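Local coordinates for cellulase (glycosyl hydrolase family 5) (Bacteroides ovatus, PDB 3ZMR), which cuts the beta-1,4-glucan backbone of xyloglucan with retention of configuration, releasing xyloglucan oligosaccharides, at residues A[113-118]-A[328-333]; A[28-33]-A[56-61]. All blocks are in the same frame, centred on the assembly; numbering follows the deposited sequence.

Contact 1 of 2, residues A[113-118]-A[328-333]; sequences LTSMQL and QNRIFL
Ser115 and Phe332 both place their first side-chain group beside their own backbone N and anti to the carbonyl carbon: OG at chi1 -69° is turned to the backbone of Arg330, 3.1 Å from Arg330 C, and CG at chi1 -74° carries the phenylalanine ring to the start of the helix. A hydrogen bond with His303 ND1 holds Ser115 OG there. Ser115 CB lies above the ring plane at the CE1 corner, 3.6 Å from Phe332 CE1. Leu118 CD2 touches the same ring at its edge, 4.4 Å from Phe332 CE1. One main-chain bond joins the segments: Ser115 N donates to Asn329 O at 2.9 Å. Just ahead of it, Thr114 caps the helix in a capping box, with Gln117 N donating to Thr114 OG1 (3.0 Å) and Thr114 N to Gln117 OE1 (3.0 Å). Thr114 CG2 also lies alongside Asn329, 3.9 Å from Asn329 CB. Helix 115-122 thus begins against the start of strand 331-337, at the end of the (beta/alpha)8 TIM barrel where the strands begin, opposite the C-terminal strand ends that carry the active site in this fold. Phe332 is shared between Ser119 and Met122 of that helix and Ile305 of the adjacent strand 304-307.

Contact 2 of 2, residues A[28-33]-A[56-61]; sequences IQIDGP and QYVNIT
Ile28 and Val58 form a hydrogen-bonded antiparallel pair, bound by Ile28 N to Val58 O (2.7 Å) and Val58 N to Ile28 O (2.8 Å); Ile30 and Gln56 repeat the pair of hydrogen bonds two residues on. The tight part lies on the face bearing Ile28, Ile30 and Val58. There Ile30 CG1 meets Val58 CG2 at 3.8 Å and Ile28 CD1 reaches Ile60 CG1 at 4.0 Å, while Trp36 closes over Ile30 and Val58 from strand 36-40. On the other face the packing is looser and more open to solvent: the non-hydrogen-bonded pair Gln29 and Tyr57 meets there, Tyr57 also touching Thr27. The Gln29 chain runs extended, with CG anti to the backbone N (chi1 -168°), and its NE2 lies over one face of the Tyr57 ring, 3.7 Å from Tyr57 CZ, with the amide and ring planes 7° apart. Ile28 O sits at the edge of that ring, in its plane, 3.6 Å from Tyr57 CD1. An alanine at Gln29 keeps CB but lacks NE2 and the rest of the chain, and would probably leave the ring freer to move. The BACON domain may distance the catalytic module from the cell surface; its twisted antiparallel strands, whose mostly apolar face packs on a second sheet, are the arrangement of a beta-sandwich.

From the N terminus, contact 2 comes first: strand 24-31 meets strand 55-62 across 22 residues that hold three short strands, of which 36-40 and 51-52 belong to the facing sheet and 45-47 pairs with 55-62. Contact 1 opens only after strand 85-91, the last of the sandwich's five-stranded sheet. Its 209 intervening residues bring in the first five barrel strands, from 125-127 to 304-307. The two contacts stand in series, neither nested nor crossed, with centres 42 Å apart. One ties strands within the BACON domain, the other ties the helix before the first barrel strand to the start of the sixth, 331-337; Gln328 also touches Gln68, in the loop between strands 55-62 and 71-78, a direct touch between the two domains.

Contact 1 of 2, residues A[113-118]-A[328-333]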
loop_
_atom_site.group_PDB
_atom_site.type_symbol
_atom_site.label_atom_id
_atom_site.label_comp_id
_atom_site.label_asym_id
_atom_site.label_seq_id
_atom_site.Cartn_x
_atom_site.Cartn_y
_atom_site.Cartn_z
ATOM N N LEU A 113 11.916 0.989 16.611
ATOM C CA LEU A 113 11.574 2.213 15.880
ATOM C C LEU A 113 10.179 2.071 15.295
ATOM O O LEU A 113 9.861 1.032 14.717
ATOM C CB LEU A 113 12.571 2.430 14.735
ATOM C CG LEU A 113 14.030 2.694 15.107
ATOM C CD1 LEU A 113 14.887 2.697 13.862
ATOM C CD2 LEU A 113 14.128 4.016 15.871
ATOM N N THR A 114 9.358 3.105 15.426
ATOM C CA THR A 114 8.086 3.135 14.727
ATOM C C THR A 114 8.358 3.233 13.216
ATOM O O THR A 114 9.438 3.639 12.801
ATOM C CB THR A 114 7.207 4.307 15.133
ATOM O OG1 THR A 114 7.885 5.497 14.742
ATOM C CG2 THR A 114 6.932 4.303 16.630
ATOM N N SER A 115 7.374 2.845 12.409
ATOM C CA SER A 115 7.490 3.052 10.966
ATOM C C SER A 115 7.774 4.525 10.663
ATOM O O SER A 115 8.539 4.845 9.752
ATOM C CB SER A 115 6.287 2.520 10.231
ATOM O OG SER A 115 6.273 1.111 10.300
ATOM N N MET A 116 7.132 5.434 11.403
ATOM C CA MET A 116 7.404 6.861 11.185
ATOM C C MET A 116 8.902 7.186 11.371
ATOM O O MET A 116 9.516 7.932 10.589
ATOM C CB MET A 116 6.515 7.735 12.084
ATOM C CG MET A 116 6.671 9.224 11.810
ATOM S SD MET A 116 6.194 9.750 10.132
ATOM C CE MET A 116 4.459 9.572 10.294
ATOM N N GLN A 117 9.488 6.672 12.449
ATOM C CA GLN A 117 10.915 6.906 12.736
ATOM C C GLN A 117 11.786 6.272 11.658
ATOM O O GLN A 117 12.762 6.846 11.210
ATOM C CB GLN A 117 11.282 6.339 14.106
ATOM C CG GLN A 117 10.740 7.146 15.279
ATOM C CD GLN A 117 11.040 6.495 16.607
ATOM O OE1 GLN A 117 10.634 5.371 16.834
ATOM N NE2 GLN A 117 11.797 7.186 17.467
ATOM N N LEU A 118 11.399 5.081 11.212
ATOM C CA LEU A 118 12.141 4.404 10.158
ATOM C C LEU A 118 12.080 5.248 8.891
ATOM O O LEU A 118 13.086 5.357 8.169
ATOM C CB LEU A 118 11.597 3.000 9.916
ATOM C CG LEU A 118 12.593 2.070 9.222
ATOM C CD1 LEU A 118 13.588 1.477 10.198
ATOM C CD2 LEU A 118 11.873 0.949 8.474
ATOM N N GLN A 328 2.299 -2.566 17.299
ATOM C CA GLN A 328 1.968 -1.154 17.163
ATOM C C GLN A 328 2.958 -0.459 16.206
ATOM O O GLN A 328 4.175 -0.685 16.267
ATOM C CB GLN A 328 1.962 -0.411 18.514
ATOM C CG GLN A 328 0.918 -0.903 19.510
ATOM C CD GLN A 328 0.741 0.017 20.722
ATOM O OE1 GLN A 328 0.226 1.130 20.599
ATOM N NE2 GLN A 328 1.136 -0.461 21.893
ATOM N N ASN A 329 2.385 0.351 15.310
ATOM C CA ASN A 329 3.145 1.358 14.546
ATOM C C ASN A 329 4.241 0.713 13.658
ATOM O O ASN A 329 5.415 1.169 13.658
ATOM C CB ASN A 329 3.758 2.424 15.481
ATOM C CG ASN A 329 2.723 3.118 16.321
ATOM O OD1 ASN A 329 2.893 3.232 17.537
ATOM N ND2 ASN A 329 1.672 3.571 15.713
ATOM N N ARG A 330 3.853 -0.348 12.932
ATOM C CA ARG A 330 4.771 -1.013 12.000
ATOM C C ARG A 330 4.172 -1.121 10.592
ATOM O O ARG A 330 4.506 -2.059 9.832
ATOM C CB ARG A 330 5.211 -2.382 12.514
ATOM C CG ARG A 330 6.065 -2.362 13.783
ATOM C CD ARG A 330 7.362 -1.585 13.601
ATOM N NE ARG A 330 8.298 -1.733 14.728
ATOM C CZ ARG A 330 8.209 -1.065 15.880
ATOM N NH1 ARG A 330 7.238 -0.164 16.071
ATOM N NH2 ARG A 330 9.122 -1.279 16.828
ATOM N N ILE A 331 3.320 -0.153 10.245
ATOM C CA ILE A 331 2.693 -0.062 8.924
ATOM C C ILE A 331 2.902 1.316 8.284
ATOM O O ILE A 331 2.742 2.376 8.901
ATOM C CB ILE A 331 1.188 -0.398 8.961
ATOM C CG1 ILE A 331 1.001 -1.886 9.363
ATOM C CG2 ILE A 331 0.546 -0.160 7.584
ATOM C CD1 ILE A 331 -0.402 -2.370 9.557
ATOM N N PHE A 332 3.290 1.266 7.013
ATOM C CA PHE A 332 3.331 2.440 6.121
ATOM C C PHE A 332 2.137 2.404 5.154
ATOM O O PHE A 332 1.718 1.313 4.736
ATOM C CB PHE A 332 4.532 2.377 5.165
ATOM C CG PHE A 332 5.887 2.653 5.766
ATOM C CD1 PHE A 332 6.547 1.731 6.573
ATOM C CD2 PHE A 332 6.572 3.808 5.394
ATOM C CE1 PHE A 332 7.838 1.994 7.055
ATOM C CE2 PHE A 332 7.845 4.082 5.864
ATOM C CZ PHE A 332 8.497 3.180 6.696
ATOM N N LEU A 333 1.703 3.583 4.711
ATOM C CA LEU A 333 0.820 3.726 3.547
ATOM C C LEU A 333 1.675 3.993 2.309
ATOM O O LEU A 333 2.693 4.711 2.381
ATOM C CB LEU A 333 -0.114 4.931 3.741
ATOM C CG LEU A 333 -0.969 5.352 2.543
ATOM C CD1 LEU A 333 -2.003 4.290 2.225
ATOM C CD2 LEU A 333 -1.690 6.636 2.868
#

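Contact 2 of 2, residues A[28-33]-A[56-61]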
loop_
_atom_site.group_PDB
_atom_site.type_symbol
_atom_site.label_atom_id
_atom_site.label_comp_id
_atom_site.label_asym_id
_atom_site.label_seq_id
_atom_site.Cartn_x
_atom_site.Cartn_y
_atom_site.Cartn_z
ATOM N N ILE A 28 -30.271 -10.084 16.014
ATOM C CA ILE A 28 -30.989 -10.682 17.127
ATOM C C ILE A 28 -32.487 -10.398 16.963
ATOM O O ILE A 28 -32.895 -9.641 16.082
ATOM C CB ILE A 28 -30.448 -10.202 18.499
ATOM C CG1 ILE A 28 -30.815 -8.731 18.788
ATOM C CG2 ILE A 28 -28.944 -10.472 18.553
ATOM C CD1 ILE A 28 -30.444 -8.289 20.195
ATOM N N GLN A 29 -33.294 -11.014 17.820
ATOM C CA GLN A 29 -34.734 -10.780 17.812
ATOM C C GLN A 29 -35.204 -10.303 19.177
ATOM O O GLN A 29 -34.899 -10.899 20.199
ATOM C CB GLN A 29 -35.503 -12.028 17.351
ATOM C CG GLN A 29 -36.977 -11.782 17.037
ATOM C CD GLN A 29 -37.673 -13.008 16.483
ATOM O OE1 GLN A 29 -37.629 -14.088 17.080
ATOM N NE2 GLN A 29 -38.335 -12.854 15.353
ATOM N N ILE A 30 -35.973 -9.228 19.152
ATOM C CA ILE A 30 -36.645 -8.665 20.322
ATOM C C ILE A 30 -38.147 -8.994 20.210
ATOM O O ILE A 30 -38.778 -8.672 19.223
ATOM C CB ILE A 30 -36.483 -7.128 20.380
ATOM C CG1 ILE A 30 -35.005 -6.713 20.301
ATOM C CG2 ILE A 30 -37.182 -6.557 21.616
ATOM C CD1 ILE A 30 -34.072 -7.435 21.261
ATOM N N ASP A 31 -38.707 -9.664 21.213
ATOM C CA ASP A 31 -40.138 -9.990 21.239
ATOM C C ASP A 31 -40.806 -9.101 22.281
ATOM O O ASP A 31 -40.984 -9.487 23.435
ATOM C CB ASP A 31 -40.323 -11.474 21.561
ATOM C CG ASP A 31 -41.742 -11.975 21.319
ATOM O OD1 ASP A 31 -42.630 -11.185 20.961
ATOM O OD2 ASP A 31 -41.973 -13.189 21.494
ATOM N N GLY A 32 -41.188 -7.905 21.857
ATOM C CA GLY A 32 -41.659 -6.887 22.796
ATOM C C GLY A 32 -43.067 -6.350 22.597
ATOM O O GLY A 32 -43.781 -6.746 21.684
ATOM N N PRO A 33 -43.475 -5.415 23.459
ATOM C CA PRO A 33 -44.828 -4.836 23.405
ATOM C C PRO A 33 -44.956 -3.745 22.359
ATOM O O PRO A 33 -44.094 -3.630 21.481
ATOM C CB PRO A 33 -45.018 -4.292 24.823
ATOM C CG PRO A 33 -43.638 -3.934 25.260
ATOM C CD PRO A 33 -42.714 -4.933 24.626
ATOM N N GLN A 56 -39.273 -7.890 16.452
ATOM C CA GLN A 56 -38.382 -7.221 15.491
ATOM C C GLN A 56 -37.009 -7.835 15.401
ATOM O O GLN A 56 -36.392 -8.145 16.424
ATOM C CB GLN A 56 -38.198 -5.768 15.944
ATOM C CG GLN A 56 -37.372 -4.871 15.037
ATOM C CD GLN A 56 -38.049 -4.666 13.700
ATOM O OE1 GLN A 56 -39.227 -4.332 13.647
ATOM N NE2 GLN A 56 -37.312 -4.868 12.624
ATOM N N TYR A 57 -36.500 -7.956 14.170
ATOM C CA TYR A 57 -35.081 -8.249 13.966
ATOM C C TYR A 57 -34.250 -6.984 14.108
ATOM O O TYR A 57 -34.452 -5.992 13.366
ATOM C CB TYR A 57 -34.816 -8.922 12.624
ATOM C CG TYR A 57 -35.250 -10.367 12.584
ATOM C CD1 TYR A 57 -34.760 -11.308 13.510
ATOM C CD2 TYR A 57 -36.132 -10.808 11.609
ATOM C CE1 TYR A 57 -35.149 -12.622 13.444
ATOM C CE2 TYR A 57 -36.508 -12.132 11.544
ATOM C CZ TYR A 57 -36.025 -13.031 12.492
ATOM O OH TYR A 57 -36.406 -14.369 12.442
ATOM N N VAL A 58 -33.323 -7.015 15.073
ATOM C CA VAL A 58 -32.488 -5.880 15.417
ATOM C C VAL A 58 -31.028 -6.296 15.243
ATOM O O VAL A 58 -30.633 -7.392 15.649
ATOM C CB VAL A 58 -32.707 -5.430 16.889
ATOM C CG1 VAL A 58 -31.743 -4.312 17.317
ATOM C CG2 VAL A 58 -34.152 -4.965 17.062
ATOM N N ASN A 59 -30.244 -5.423 14.620
ATOM C CA ASN A 59 -28.822 -5.673 14.448
ATOM C C ASN A 59 -27.983 -5.057 15.538
ATOM O O ASN A 59 -28.200 -3.917 15.946
ATOM C CB ASN A 59 -28.334 -5.207 13.089
ATOM C CG ASN A 59 -28.513 -6.247 12.015
ATOM O OD1 ASN A 59 -29.467 -7.026 12.003
ATOM N ND2 ASN A 59 -27.590 -6.247 11.088
ATOM N N ILE A 60 -27.061 -5.856 16.047
ATOM C CA ILE A 60 -26.018 -5.357 16.943
ATOM C C ILE A 60 -24.708 -5.382 16.144
ATOM O O ILE A 60 -24.312 -6.435 15.634
ATOM C CB ILE A 60 -25.901 -6.203 18.234
ATOM C CG1 ILE A 60 -27.254 -6.245 18.977
ATOM C CG2 ILE A 60 -24.801 -5.645 19.134
ATOM C CD1 ILE A 60 -27.839 -4.893 19.377
ATOM N N THR A 61 -24.089 -4.209 16.016
ATOM C CA THR A 61 -22.915 -4.007 15.175
ATOM C C THR A 61 -21.763 -3.462 16.014
ATOM O O THR A 61 -21.930 -2.534 16.819
ATOM C CB THR A 61 -23.225 -3.043 14.005
ATOM O OG1 THR A 61 -24.404 -3.498 13.325
ATOM C CG2 THR A 61 -22.053 -2.973 12.999
#